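Local coordinates for protein putative NADH-depentdent flavin oxidoreductase (Cupriavidus metallidurans, PDB 5OCS) that is an FMN-dependent ene-reductase of the Old Yellow Enzyme family, thought to draw reducing equivalents from NADPH for reducing activated carbon-carbon double bonds, at residues D[202-205]-D[206-210]; D[182-185]-D[186-190]; D[242-245]-D[246-249]; D[213-216]-D[217-221]; D[136-139]-D[140-144]. One frame throughout, in Å; residues are numbered along the deposited sequence.

Contacts 1 to 4 lie on three helices of the eight-stranded parallel barrel, 184-189 being a short one that follows strand 175-179; contacts 1 and 4 share helix 204-221, their centres about 17 Å apart. Contacts 1, 2 and 3 form a touching trio with centres 11 to 13 Å apart: Arg207 NH1 lies 2.9 Å from Leu189 O, Leu204 CD1 packs 3.7 Å from Trp242 CZ3, and Trp242 CE3 sits 3.5 Å from Leu189 O. Contact 5 is a surface loop whose nearest atoms come within about 6 Å of contact 2. Contact 2 is closest to the flavin site, the Tyr183 side chain being about 5 Å from that of Cys25, an FMN-binding residue; contacts 1 and 5 are remote from it.

Contact 1: D[202-205]-D[206-210]; sequences GSLE and NRMRF
Ser203 caps the start of helix 204-221: its OG accepts the backbone N-H of Asn206 at 3.1 Å from N. A chi1 of 64° holds OG between the backbone N and the carbonyl carbon, from where it can face the first turn. Behind this cap the ordinary helical ladder begins, with Arg207 N bonded to Ser203 O at 2.9 Å and Met208 N to Leu204 O at 3.0 Å.

A second side-chain bond comes from Arg207. Its NE donates to Gly202 O at 2.8 Å in an almost straight bond of 167°; the oxygen lies in the guanidinium plane, whereas NE stands above the carbonyl plane. A water bridges the same Gly202 O to Arg207 NH2, and one guanidinium face lies against Leu204 CA. The motif is thus a serine N-cap, and the arginine bond is a separate tie from the first turn to the loop before it.

Among the charged groups, Glu205 OE2 and Arg209 NH2 form a salt bridge whose hydrogen bond, at 3.4 Å, is weak, their planes turned 66° apart. Arg209 NH2 is gripped more closely by Asn206 OD1 at 2.9 Å, and NE bonds to Glu199 O.

Apolar contact is made by Leu204 CD1 against Met208 CG at 3.9 Å, on the side facing helix 244-256, where Met208 meets Leu250.

Contact 2: D[182-185]-D[186-190]; sequences GYLL and HQFLS
Gln187 reaches back past the start of its own helix to Gly182, and this is a tightly held part of the contact. With chi1 at -69°, CG sits beside the backbone N and the extended chain runs toward the preceding loop, where NE2 donates to Gly182 O at 2.9 Å. The bond is nearly straight (174°), and the acceptor lies in the amide plane. The amide end is buried and doubly anchored beyond this bond: NE2 also donates to Ala104 O, while OE1 accepts from Arg106 N, which together fix the rotation of the group.

The backbone is equally close-knit. Gln187 N meets Tyr183 O at 2.9 Å, Leu189 N meets Leu185 O at 3.0 Å and Phe188 N meets Leu184 O at 3.1 Å. Tyr183 occupies the N-cap position of helix 184-189, a short helix following barrel strand 175-179; its CB points away, and the ring makes a cation-pi contact with Lys107 near the FMN-binding residues Cys25 and Ala57.

Packing is looser where side chains alone meet. Leu184 and Phe188, both buried, lie side by side and point the same way, CD1 standing 4.0 Å from CE1. The Phe188 ring also presents its edge to Leu184 O, with CD1 3.5 Å from that oxygen.

In contrast to this buried side, Gly182 is partly exposed, although its O is held by Gln187 NE2. His186 ND1 lies 3.0 Å from Gly182 N, which sits obliquely to the imidazole, and NE2 makes a weak hydrogen bond to Asp236 OD1.

Contact 3: D[242-245]-D[246-249]; sequences WDIE and GTIA
Around the first turn of helix 244-256, Asp243 O takes the N-H of Thr247 at 3.0 Å, and the next two links, Ile248 N to Ile244 O and Ala249 N to Glu245 O, repeat that spacing. Asp243 is the N-cap. Its chi1 of 60° swings the carboxylate over the turn, and OD1 accepts from Gly246 N at 2.9 Å, an N-H...O angle of 158°, met almost head-on along the C-O bond. A carboxylate at the N-terminal end of a helix is also favourably placed relative to the helix dipole, an effect that would probably stabilise its negative charge.

Trp242, just before the cap, lays its indole against the same turn. Gly246 CA stands over one face, 3.9 Å from the centroid of the six-membered ring and 24° off the ring normal, which is a CH-pi contact. Gly246 has no side chain, and a CB there would run into the ring. The cap and indole together mark the entrance of the helix in the beta-alpha-beta unit formed by strand 228-233, helix 244-256 and strand 262-265 of the TIM barrel.

Trp242 NE1 lies 3.0 Å from Thr247 OG1, the two side chains crossing at about a right angle. Both also have partners at the end of strand 228-233 and the residue after it: OG1 bonds to Ala234 O, and NE1 makes a weak bond to Ser233 O.

On the side toward helix 284-293, Ile244 CG1 approaches Ile248 CD1 at 4.2 Å, and both isoleucines pack on Arg288.

Contact 4: D[213-216]-D[217-221]; sequences EVFD and AVREA
Phe215 and Arg219 each hold CG anti to the backbone N, chi1 170° and 176°, which sends the two side chains off the helix in the same direction, one turn apart. They run alongside each other, and the outer ring atom of one meets the base of the other: Phe215 CE2 lies 4.1 Å from Arg219 CB. Bends at chi2 and chi3 then carry the guanidinium away, its plane standing 84° to the phenyl ring. Its ends are tied beyond the helix, NH1 to Arg226 O and NH2 to Phe222 O.

Of the two Val218 branches, CG2 sits beside the backbone N and lies 3.4 Å from Val214 O. Ala217 CB likewise rests 3.4 Å from Glu213 O, and Ala217 touches Val161 of helix 150-169.

Beneath these side chains runs an unbroken i to i+4 ladder. Ala217 N to Glu213 O, Val218 N to Val214 O, Arg219 N to Phe215 O and Glu220 N to Asp216 O are all 2.9 Å long, evidence of a regular alpha-helix along the second half of helix 204-221. Its buried face, with Phe215 and Val218, covers barrel strand 228-233, and Val218 also reaches strand 175-179, as expected for an outer helix of a TIM barrel.

Asp216 forms a salt bridge with Arg257; Glu213 forms one with Arg157 and a hydrogen bond with Tyr200 OH. Main-chain bonds therefore carry the contact itself, with one loose side-chain approach, while the charged ends of Glu213, Asp216 and Arg219 find their partners outside it.

Contact 5: D[136-139]-D[140-144]; sequences VPHA and AGEVP
Glu142 folds back on Ala139 with its carboxylate as well as its main chain. OE1 accepts from Ala139 N at 3.2 Å, a bent bond of 141° in which the donor stands 67° out of the carboxylate plane. In the other direction Glu142 N donates to Ala139 O, a weak bond of 3.3 Å that closes a type II beta turn from Ala139 to Glu142. Gly141 takes the third position of this turn with a positive phi, as is usual for the type.

The second carboxylate oxygen has its own partner: a water donates to Glu142 OE2 at 2.6 Å. The same water lies in the imidazole plane, also 2.6 Å from His138 ND1, and so links the ring to the carboxylate. Since ND1 is 4.4 Å from OE1, the acid might also influence the ionisation of the histidine through space.

The rest of the Glu142 side chain is used too. With CG placed beside the backbone N and the chain extended, the carboxylate carbon CD passes 3.8 Å from Ala139 CB, while the aliphatic CB lies 3.9 Å from Pro137 CB. Pro137 and Pro144 run side by side where the two ends of the loop segment approach each other, CD to CB at 4.1 Å.

Other main-chain groups look outside: Val143 N donates to Gln119 OE1, and Val136 O accepts from Arg106 NH1. This surface loop joins strands 131-132 and 146-147, a parallel pair preceding helix 150-169, and Arg106 ties it to the region around helix 184-189.

Contact 1: D[202-205]-D[206-210]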
loop_
_atom_site.group_PDB
_atom_site.type_symbol
_atom_site.label_atom_id
_atom_site.label_comp_id
_atom_site.label_asym_id
_atom_site.label_seq_id
_atom_site.Cartn_x
_atom_site.Cartn_y
_atom_site.Cartn_z
ATOM N N GLY D 202 16.965 14.499 -40.084
ATOM C CA GLY D 202 17.904 13.929 -41.031
ATOM C C GLY D 202 18.880 13.007 -40.376
ATOM O O GLY D 202 18.530 11.890 -39.998
ATOM N N SER D 203 20.131 13.452 -40.276
ATOM C CA SER D 203 21.209 12.649 -39.747
ATOM C C SER D 203 20.962 12.280 -38.281
ATOM O O SER D 203 20.184 12.935 -37.599
ATOM C CB SER D 203 22.534 13.427 -39.805
ATOM O OG SER D 203 22.477 14.590 -38.958
ATOM N N LEU D 204 21.673 11.267 -37.832
ATOM C CA LEU D 204 21.582 10.802 -36.454
ATOM C C LEU D 204 21.914 11.946 -35.511
ATOM O O LEU D 204 21.201 12.203 -34.537
ATOM C CB LEU D 204 22.501 9.610 -36.226
ATOM C CG LEU D 204 22.551 9.053 -34.800
ATOM C CD1 LEU D 204 21.135 8.756 -34.287
ATOM C CD2 LEU D 204 23.437 7.829 -34.650
ATOM N N GLU D 205 23.004 12.649 -35.809
ATOM C CA GLU D 205 23.416 13.785 -34.967
ATOM C C GLU D 205 22.331 14.837 -34.882
ATOM O O GLU D 205 22.058 15.366 -33.794
ATOM C CB GLU D 205 24.749 14.369 -35.451
ATOM C CG GLU D 205 25.291 15.460 -34.550
ATOM C CD GLU D 205 26.522 16.132 -35.153
ATOM O OE1 GLU D 205 27.377 15.391 -35.692
ATOM O OE2 GLU D 205 26.616 17.381 -35.086
ATOM N N ASN D 206 21.684 15.150 -35.993
ATOM C CA ASN D 206 20.585 16.116 -35.982
ATOM C C ASN D 206 19.380 15.638 -35.181
ATOM O O ASN D 206 18.721 16.427 -34.507
ATOM C CB ASN D 206 20.106 16.432 -37.389
ATOM C CG ASN D 206 21.074 17.323 -38.162
ATOM O OD1 ASN D 206 22.157 17.664 -37.685
ATOM N ND2 ASN D 206 20.682 17.684 -39.374
ATOM N N ARG D 207 19.085 14.352 -35.276
ATOM C CA ARG D 207 17.934 13.772 -34.551
ATOM C C ARG D 207 18.161 13.721 -33.031
ATOM O O ARG D 207 17.207 13.860 -32.263
ATOM C CB ARG D 207 17.603 12.393 -35.105
ATOM C CG ARG D 207 16.954 12.506 -36.482
ATOM C CD ARG D 207 16.562 11.174 -37.071
ATOM N NE ARG D 207 17.697 10.481 -37.674
ATOM C CZ ARG D 207 18.217 9.323 -37.273
ATOM N NH1 ARG D 207 17.756 8.687 -36.199
ATOM N NH2 ARG D 207 19.230 8.765 -37.962
ATOM N N MET D 208 19.404 13.553 -32.608
ATOM C CA MET D 208 19.712 13.525 -31.169
ATOM C C MET D 208 19.833 14.925 -30.593
ATOM O O MET D 208 19.869 15.073 -29.372
ATOM C CB MET D 208 21.022 12.788 -30.936
ATOM C CG MET D 208 20.999 11.325 -31.299
ATOM S SD MET D 208 22.439 10.385 -30.788
ATOM C CE MET D 208 23.750 11.270 -31.655
ATOM N N ARG D 209 19.963 15.933 -31.452
ATOM C CA ARG D 209 20.271 17.285 -31.035
ATOM C C ARG D 209 19.267 17.846 -30.024
ATOM O O ARG D 209 19.680 18.332 -28.994
ATOM C CB ARG D 209 20.349 18.243 -32.247
ATOM C CG ARG D 209 20.945 19.637 -31.947
ATOM C CD ARG D 209 21.072 20.514 -33.203
ATOM N NE ARG D 209 21.714 19.791 -34.307
ATOM C CZ ARG D 209 23.010 19.467 -34.349
ATOM N NH1 ARG D 209 23.842 19.823 -33.375
ATOM N NH2 ARG D 209 23.493 18.758 -35.366
ATOM N N PHE D 210 17.968 17.803 -30.324
ATOM C CA PHE D 210 16.990 18.390 -29.403
ATOM C C PHE D 210 16.853 17.582 -28.107
ATOM O O PHE D 210 16.892 18.194 -27.007
ATOM C CB PHE D 210 15.647 18.595 -30.079
ATOM C CG PHE D 210 14.600 19.256 -29.198
ATOM C CD1 PHE D 210 14.825 20.524 -28.639
ATOM C CD2 PHE D 210 13.432 18.590 -28.860
ATOM C CE1 PHE D 210 13.868 21.140 -27.842
ATOM C CE2 PHE D 210 12.453 19.210 -28.059
ATOM C CZ PHE D 210 12.677 20.485 -27.551
HETATM O O HOH W 1 19.876 9.176 -40.756
#

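Contact 2: D[182-185]-D[186-190]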
loop_
_atom_site.group_PDB
_atom_site.type_symbol
_atom_site.label_atom_id
_atom_site.label_comp_id
_atom_site.label_asym_id
_atom_site.label_seq_id
_atom_site.Cartn_x
_atom_site.Cartn_y
_atom_site.Cartn_z
ATOM N N GLY D 182 7.797 6.402 -27.646
ATOM C CA GLY D 182 7.268 7.191 -28.738
ATOM C C GLY D 182 6.753 8.560 -28.344
ATOM O O GLY D 182 5.974 9.145 -29.107
ATOM N N TYR D 183 7.191 9.085 -27.175
ATOM C CA TYR D 183 6.841 10.424 -26.752
ATOM C C TYR D 183 7.744 11.478 -27.419
ATOM O O TYR D 183 8.504 11.172 -28.358
ATOM C CB TYR D 183 6.786 10.521 -25.211
ATOM C CG TYR D 183 5.680 9.665 -24.621
ATOM C CD1 TYR D 183 4.368 9.697 -25.150
ATOM C CD2 TYR D 183 5.926 8.822 -23.556
ATOM C CE1 TYR D 183 3.351 8.911 -24.628
ATOM C CE2 TYR D 183 4.909 8.063 -22.989
ATOM C CZ TYR D 183 3.624 8.093 -23.534
ATOM O OH TYR D 183 2.613 7.323 -22.991
ATOM N N LEU D 184 7.682 12.721 -26.960
ATOM C CA LEU D 184 8.236 13.808 -27.762
ATOM C C LEU D 184 9.698 13.624 -28.166
ATOM O O LEU D 184 10.092 13.793 -29.359
ATOM C CB LEU D 184 8.062 15.148 -27.038
ATOM C CG LEU D 184 8.656 16.318 -27.808
ATOM C CD1 LEU D 184 7.795 16.607 -29.010
ATOM C CD2 LEU D 184 8.947 17.544 -26.930
ATOM N N LEU D 185 10.536 13.325 -27.178
ATOM C CA LEU D 185 11.951 13.160 -27.456
ATOM C C LEU D 185 12.235 12.002 -28.413
ATOM O O LEU D 185 13.026 12.138 -29.351
ATOM C CB LEU D 185 12.751 13.082 -26.195
ATOM C CG LEU D 185 13.219 14.416 -25.677
ATOM C CD1 LEU D 185 12.186 15.524 -25.646
ATOM C CD2 LEU D 185 13.872 14.266 -24.318
ATOM N N HIS D 186 11.522 10.896 -28.226
ATOM C CA HIS D 186 11.657 9.737 -29.110
ATOM C C HIS D 186 11.216 10.115 -30.573
ATOM O O HIS D 186 11.822 9.657 -31.551
ATOM C CB HIS D 186 10.832 8.595 -28.534
ATOM C CG HIS D 186 11.062 7.264 -29.180
ATOM N ND1 HIS D 186 10.578 6.093 -28.631
ATOM C CD2 HIS D 186 11.708 6.898 -30.311
ATOM C CE1 HIS D 186 10.907 5.069 -29.394
ATOM N NE2 HIS D 186 11.592 5.531 -30.426
ATOM N N GLN D 187 10.188 10.962 -30.684
ATOM C CA GLN D 187 9.710 11.449 -31.970
ATOM C C GLN D 187 10.831 12.182 -32.695
ATOM O O GLN D 187 10.938 12.039 -33.896
ATOM C CB GLN D 187 8.503 12.367 -31.833
ATOM C CG GLN D 187 7.265 11.619 -31.380
ATOM C CD GLN D 187 6.223 12.480 -30.686
ATOM O OE1 GLN D 187 6.019 13.638 -31.059
ATOM N NE2 GLN D 187 5.498 11.890 -29.708
ATOM N N PHE D 188 11.630 12.971 -31.982
ATOM C CA PHE D 188 12.780 13.625 -32.583
ATOM C C PHE D 188 13.843 12.615 -32.968
ATOM O O PHE D 188 14.463 12.747 -34.047
ATOM C CB PHE D 188 13.381 14.706 -31.688
ATOM C CG PHE D 188 12.736 16.056 -31.841
ATOM C CD1 PHE D 188 11.594 16.386 -31.120
ATOM C CD2 PHE D 188 13.278 17.029 -32.678
ATOM C CE1 PHE D 188 11.019 17.638 -31.223
ATOM C CE2 PHE D 188 12.718 18.272 -32.774
ATOM C CZ PHE D 188 11.570 18.594 -32.065
ATOM N N LEU D 189 14.076 11.618 -32.114
ATOM C CA LEU D 189 15.091 10.615 -32.380
ATOM C C LEU D 189 14.789 9.808 -33.650
ATOM O O LEU D 189 15.706 9.374 -34.335
ATOM C CB LEU D 189 15.272 9.638 -31.229
ATOM C CG LEU D 189 15.809 10.301 -29.947
ATOM C CD1 LEU D 189 15.718 9.336 -28.796
ATOM C CD2 LEU D 189 17.243 10.764 -30.111
ATOM N N SER D 190 13.508 9.572 -33.891
ATOM C CA SER D 190 13.075 8.579 -34.888
ATOM C C SER D 190 12.774 9.166 -36.242
ATOM O O SER D 190 11.905 10.051 -36.363
ATOM C CB SER D 190 11.823 7.807 -34.418
ATOM O OG SER D 190 11.428 6.887 -35.430
#

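Contact 3: D[242-245]-D[246-249]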
loop_
_atom_site.group_PDB
_atom_site.type_symbol
_atom_site.label_atom_id
_atom_site.label_comp_id
_atom_site.label_asym_id
_atom_site.label_seq_id
_atom_site.Cartn_x
_atom_site.Cartn_y
_atom_site.Cartn_z
ATOM N N TRP D 242 14.266 4.296 -35.015
ATOM C CA TRP D 242 15.288 4.235 -33.980
ATOM C C TRP D 242 15.784 2.801 -33.908
ATOM O O TRP D 242 15.036 1.855 -34.211
ATOM C CB TRP D 242 14.678 4.700 -32.646
ATOM C CG TRP D 242 15.660 4.919 -31.573
ATOM C CD1 TRP D 242 15.713 4.271 -30.393
ATOM C CD2 TRP D 242 16.758 5.859 -31.567
ATOM N NE1 TRP D 242 16.761 4.740 -29.643
ATOM C CE2 TRP D 242 17.431 5.696 -30.339
ATOM C CE3 TRP D 242 17.237 6.801 -32.481
ATOM C CZ2 TRP D 242 18.537 6.449 -29.985
ATOM C CZ3 TRP D 242 18.354 7.555 -32.137
ATOM C CH2 TRP D 242 18.977 7.381 -30.890
ATOM N N ASP D 243 17.059 2.645 -33.596
ATOM C CA ASP D 243 17.687 1.342 -33.533
ATOM C C ASP D 243 18.751 1.291 -32.438
ATOM O O ASP D 243 19.051 2.304 -31.771
ATOM C CB ASP D 243 18.226 0.913 -34.921
ATOM C CG ASP D 243 19.265 1.870 -35.480
ATOM O OD1 ASP D 243 19.803 2.715 -34.731
ATOM O OD2 ASP D 243 19.530 1.800 -36.702
ATOM N N ILE D 244 19.250 0.095 -32.206
ATOM C CA ILE D 244 20.212 -0.162 -31.104
ATOM C C ILE D 244 21.499 0.648 -31.324
ATOM O O ILE D 244 22.114 1.135 -30.377
ATOM C CB ILE D 244 20.481 -1.679 -30.926
ATOM C CG1 ILE D 244 21.315 -1.976 -29.676
ATOM C CG2 ILE D 244 21.209 -2.280 -32.129
ATOM C CD1 ILE D 244 20.745 -1.487 -28.362
ATOM N N GLU D 245 21.886 0.834 -32.590
ATOM C CA GLU D 245 23.004 1.717 -32.882
ATOM C C GLU D 245 22.772 3.168 -32.441
ATOM O O GLU D 245 23.664 3.811 -31.851
ATOM C CB GLU D 245 23.327 1.684 -34.372
ATOM C CG GLU D 245 23.837 0.322 -34.816
ATOM C CD GLU D 245 22.753 -0.655 -35.245
ATOM O OE1 GLU D 245 21.529 -0.375 -35.127
ATOM O OE2 GLU D 245 23.125 -1.746 -35.750
ATOM N N GLY D 246 21.578 3.680 -32.706
ATOM C CA GLY D 246 21.237 4.990 -32.206
ATOM C C GLY D 246 21.311 5.055 -30.685
ATOM O O GLY D 246 21.828 6.022 -30.118
ATOM N N THR D 247 20.716 4.062 -30.034
ATOM C CA THR D 247 20.752 3.984 -28.574
ATOM C C THR D 247 22.183 4.062 -28.032
ATOM O O THR D 247 22.436 4.753 -27.036
ATOM C CB THR D 247 20.074 2.696 -28.101
ATOM O OG1 THR D 247 18.725 2.792 -28.506
ATOM C CG2 THR D 247 20.095 2.534 -26.617
ATOM N N ILE D 248 23.091 3.325 -28.655
ATOM C CA ILE D 248 24.485 3.299 -28.202
ATOM C C ILE D 248 25.114 4.663 -28.406
ATOM O O ILE D 248 25.799 5.151 -27.514
ATOM C CB ILE D 248 25.287 2.160 -28.880
ATOM C CG1 ILE D 248 24.765 0.832 -28.363
ATOM C CG2 ILE D 248 26.783 2.281 -28.564
ATOM C CD1 ILE D 248 25.160 -0.377 -29.153
ATOM N N ALA D 249 24.857 5.290 -29.554
ATOM C CA ALA D 249 25.438 6.605 -29.845
ATOM C C ALA D 249 24.880 7.676 -28.892
ATOM O O ALA D 249 25.599 8.563 -28.384
ATOM C CB ALA D 249 25.177 6.978 -31.296
#

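Contact 4: D[213-216]-D[217-221]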
loop_
_atom_site.group_PDB
_atom_site.type_symbol
_atom_site.label_atom_id
_atom_site.label_comp_id
_atom_site.label_asym_id
_atom_site.label_seq_id
_atom_site.Cartn_x
_atom_site.Cartn_y
_atom_site.Cartn_z
ATOM N N GLU D 213 19.751 18.647 -26.166
ATOM C CA GLU D 213 19.535 20.034 -25.647
ATOM C C GLU D 213 18.686 20.013 -24.380
ATOM O O GLU D 213 18.961 20.716 -23.398
ATOM C CB GLU D 213 18.875 20.952 -26.658
ATOM C CG GLU D 213 19.831 21.333 -27.794
ATOM C CD GLU D 213 19.168 22.076 -28.898
ATOM O OE1 GLU D 213 17.933 22.270 -28.828
ATOM O OE2 GLU D 213 19.890 22.484 -29.845
ATOM N N VAL D 214 17.640 19.194 -24.414
ATOM C CA VAL D 214 16.719 19.121 -23.270
ATOM C C VAL D 214 17.457 18.532 -22.096
ATOM O O VAL D 214 17.408 19.113 -20.972
ATOM C CB VAL D 214 15.454 18.303 -23.597
ATOM C CG1 VAL D 214 14.558 18.126 -22.364
ATOM C CG2 VAL D 214 14.685 19.024 -24.672
ATOM N N PHE D 215 18.136 17.397 -22.320
ATOM C CA PHE D 215 18.918 16.771 -21.266
ATOM C C PHE D 215 19.908 17.786 -20.682
ATOM O O PHE D 215 20.024 17.915 -19.450
ATOM C CB PHE D 215 19.704 15.556 -21.741
ATOM C CG PHE D 215 20.665 15.070 -20.731
ATOM C CD1 PHE D 215 20.255 14.199 -19.735
ATOM C CD2 PHE D 215 21.963 15.544 -20.720
ATOM C CE1 PHE D 215 21.119 13.818 -18.749
ATOM C CE2 PHE D 215 22.836 15.161 -19.734
ATOM C CZ PHE D 215 22.414 14.285 -18.748
ATOM N N ASP D 216 20.644 18.478 -21.553
ATOM C CA ASP D 216 21.621 19.490 -21.073
ATOM C C ASP D 216 20.990 20.571 -20.256
ATOM O O ASP D 216 21.534 20.956 -19.226
ATOM C CB ASP D 216 22.381 20.145 -22.257
ATOM C CG ASP D 216 23.391 19.198 -22.891
ATOM O OD1 ASP D 216 23.779 18.197 -22.245
ATOM O OD2 ASP D 216 23.819 19.484 -24.043
ATOM N N ALA D 217 19.834 21.050 -20.683
ATOM C CA ALA D 217 19.161 22.091 -19.954
ATOM C C ALA D 217 18.702 21.648 -18.575
ATOM O O ALA D 217 18.825 22.411 -17.603
ATOM C CB ALA D 217 18.005 22.634 -20.752
ATOM N N VAL D 218 18.194 20.417 -18.491
ATOM C CA VAL D 218 17.810 19.818 -17.216
ATOM C C VAL D 218 19.013 19.618 -16.306
ATOM O O VAL D 218 18.962 19.924 -15.100
ATOM C CB VAL D 218 17.067 18.487 -17.435
ATOM C CG1 VAL D 218 16.952 17.703 -16.123
ATOM C CG2 VAL D 218 15.678 18.765 -18.036
ATOM N N ARG D 219 20.100 19.126 -16.860
ATOM C CA ARG D 219 21.294 18.854 -16.076
ATOM C C ARG D 219 21.880 20.172 -15.531
ATOM O O ARG D 219 22.410 20.209 -14.423
ATOM C CB ARG D 219 22.313 18.120 -16.943
ATOM C CG ARG D 219 23.683 17.801 -16.362
ATOM C CD ARG D 219 23.652 16.911 -15.129
ATOM N NE ARG D 219 23.132 17.613 -13.968
ATOM C CZ ARG D 219 22.953 17.070 -12.765
ATOM N NH1 ARG D 219 23.254 15.802 -12.530
ATOM N NH2 ARG D 219 22.417 17.819 -11.803
ATOM N N GLU D 220 21.816 21.220 -16.336
ATOM C CA GLU D 220 22.288 22.531 -15.900
ATOM C C GLU D 220 21.421 23.088 -14.773
ATOM O O GLU D 220 21.951 23.672 -13.811
ATOM C CB GLU D 220 22.318 23.503 -17.063
ATOM C CG GLU D 220 23.111 24.781 -16.766
ATOM C CD GLU D 220 22.381 25.791 -15.931
ATOM O OE1 GLU D 220 21.126 25.852 -16.009
ATOM O OE2 GLU D 220 23.075 26.544 -15.191
ATOM N N ALA D 221 20.106 22.917 -14.880
ATOM C CA ALA D 221 19.191 23.508 -13.929
ATOM C C ALA D 221 19.114 22.754 -12.591
ATOM O O ALA D 221 18.838 23.370 -11.562
ATOM C CB ALA D 221 17.821 23.644 -14.528
#

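Contact 5: D[136-139]-D[140-144]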
loop_
_atom_site.group_PDB
_atom_site.type_symbol
_atom_site.label_atom_id
_atom_site.label_comp_id
_atom_site.label_asym_id
_atom_site.label_seq_id
_atom_site.Cartn_x
_atom_site.Cartn_y
_atom_site.Cartn_z
ATOM N N VAL D 136 2.888 14.801 -38.593
ATOM C CA VAL D 136 2.622 13.435 -38.999
ATOM C C VAL D 136 2.012 12.774 -37.785
ATOM O O VAL D 136 2.604 12.787 -36.723
ATOM C CB VAL D 136 3.897 12.656 -39.408
ATOM C CG1 VAL D 136 3.514 11.333 -40.079
ATOM C CG2 VAL D 136 4.765 13.490 -40.341
ATOM N N PRO D 137 0.802 12.231 -37.921
ATOM C CA PRO D 137 0.151 11.572 -36.784
ATOM C C PRO D 137 0.759 10.228 -36.480
ATOM O O PRO D 137 1.376 9.617 -37.355
ATOM C CB PRO D 137 -1.295 11.444 -37.250
ATOM C CG PRO D 137 -1.136 11.269 -38.734
ATOM C CD PRO D 137 -0.015 12.152 -39.134
ATOM N N HIS D 138 0.618 9.791 -35.227
ATOM C CA HIS D 138 1.135 8.493 -34.801
ATOM C C HIS D 138 0.478 7.360 -35.600
ATOM O O HIS D 138 1.141 6.378 -35.941
ATOM C CB HIS D 138 0.875 8.281 -33.301
ATOM C CG HIS D 138 1.229 6.920 -32.823
ATOM N ND1 HIS D 138 0.280 6.013 -32.391
ATOM C CD2 HIS D 138 2.423 6.301 -32.709
ATOM C CE1 HIS D 138 0.877 4.893 -32.031
ATOM N NE2 HIS D 138 2.174 5.035 -32.233
ATOM N N ALA D 139 -0.818 7.539 -35.882
ATOM C CA ALA D 139 -1.626 6.568 -36.647
ATOM C C ALA D 139 -2.445 7.309 -37.679
ATOM O O ALA D 139 -2.879 8.439 -37.459
ATOM C CB ALA D 139 -2.559 5.796 -35.715
ATOM N N ALA D 140 -2.716 6.643 -38.796
ATOM C CA ALA D 140 -3.549 7.236 -39.839
ATOM C C ALA D 140 -4.926 7.594 -39.315
ATOM O O ALA D 140 -5.514 6.832 -38.547
ATOM C CB ALA D 140 -3.675 6.283 -41.021
ATOM N N GLY D 141 -5.407 8.766 -39.719
ATOM C CA GLY D 141 -6.731 9.256 -39.398
ATOM C C GLY D 141 -6.820 10.056 -38.104
ATOM O O GLY D 141 -7.862 10.650 -37.825
ATOM N N GLU D 142 -5.750 10.062 -37.313
ATOM C CA GLU D 142 -5.661 10.950 -36.151
ATOM C C GLU D 142 -5.431 12.372 -36.597
ATOM O O GLU D 142 -4.862 12.630 -37.673
ATOM C CB GLU D 142 -4.504 10.540 -35.255
ATOM C CG GLU D 142 -4.707 9.175 -34.660
ATOM C CD GLU D 142 -3.663 8.804 -33.639
ATOM O OE1 GLU D 142 -2.480 9.214 -33.757
ATOM O OE2 GLU D 142 -4.042 8.019 -32.768
ATOM N N VAL D 143 -5.757 13.306 -35.722
ATOM C CA VAL D 143 -5.449 14.705 -35.978
ATOM C C VAL D 143 -3.934 14.905 -35.850
ATOM O O VAL D 143 -3.371 14.612 -34.801
ATOM C CB VAL D 143 -6.157 15.627 -34.979
ATOM C CG1 VAL D 143 -5.679 17.062 -35.175
ATOM C CG2 VAL D 143 -7.672 15.482 -35.139
ATOM N N PRO D 144 -3.281 15.401 -36.899
ATOM C CA PRO D 144 -1.851 15.516 -36.811
ATOM C C PRO D 144 -1.389 16.559 -35.792
ATOM O O PRO D 144 -2.077 17.560 -35.557
ATOM C CB PRO D 144 -1.420 15.933 -38.229
ATOM C CG PRO D 144 -2.564 15.625 -39.119
ATOM C CD PRO D 144 -3.790 15.715 -38.264
HETATM O O HOH W 2 -2.221 6.418 -31.929
#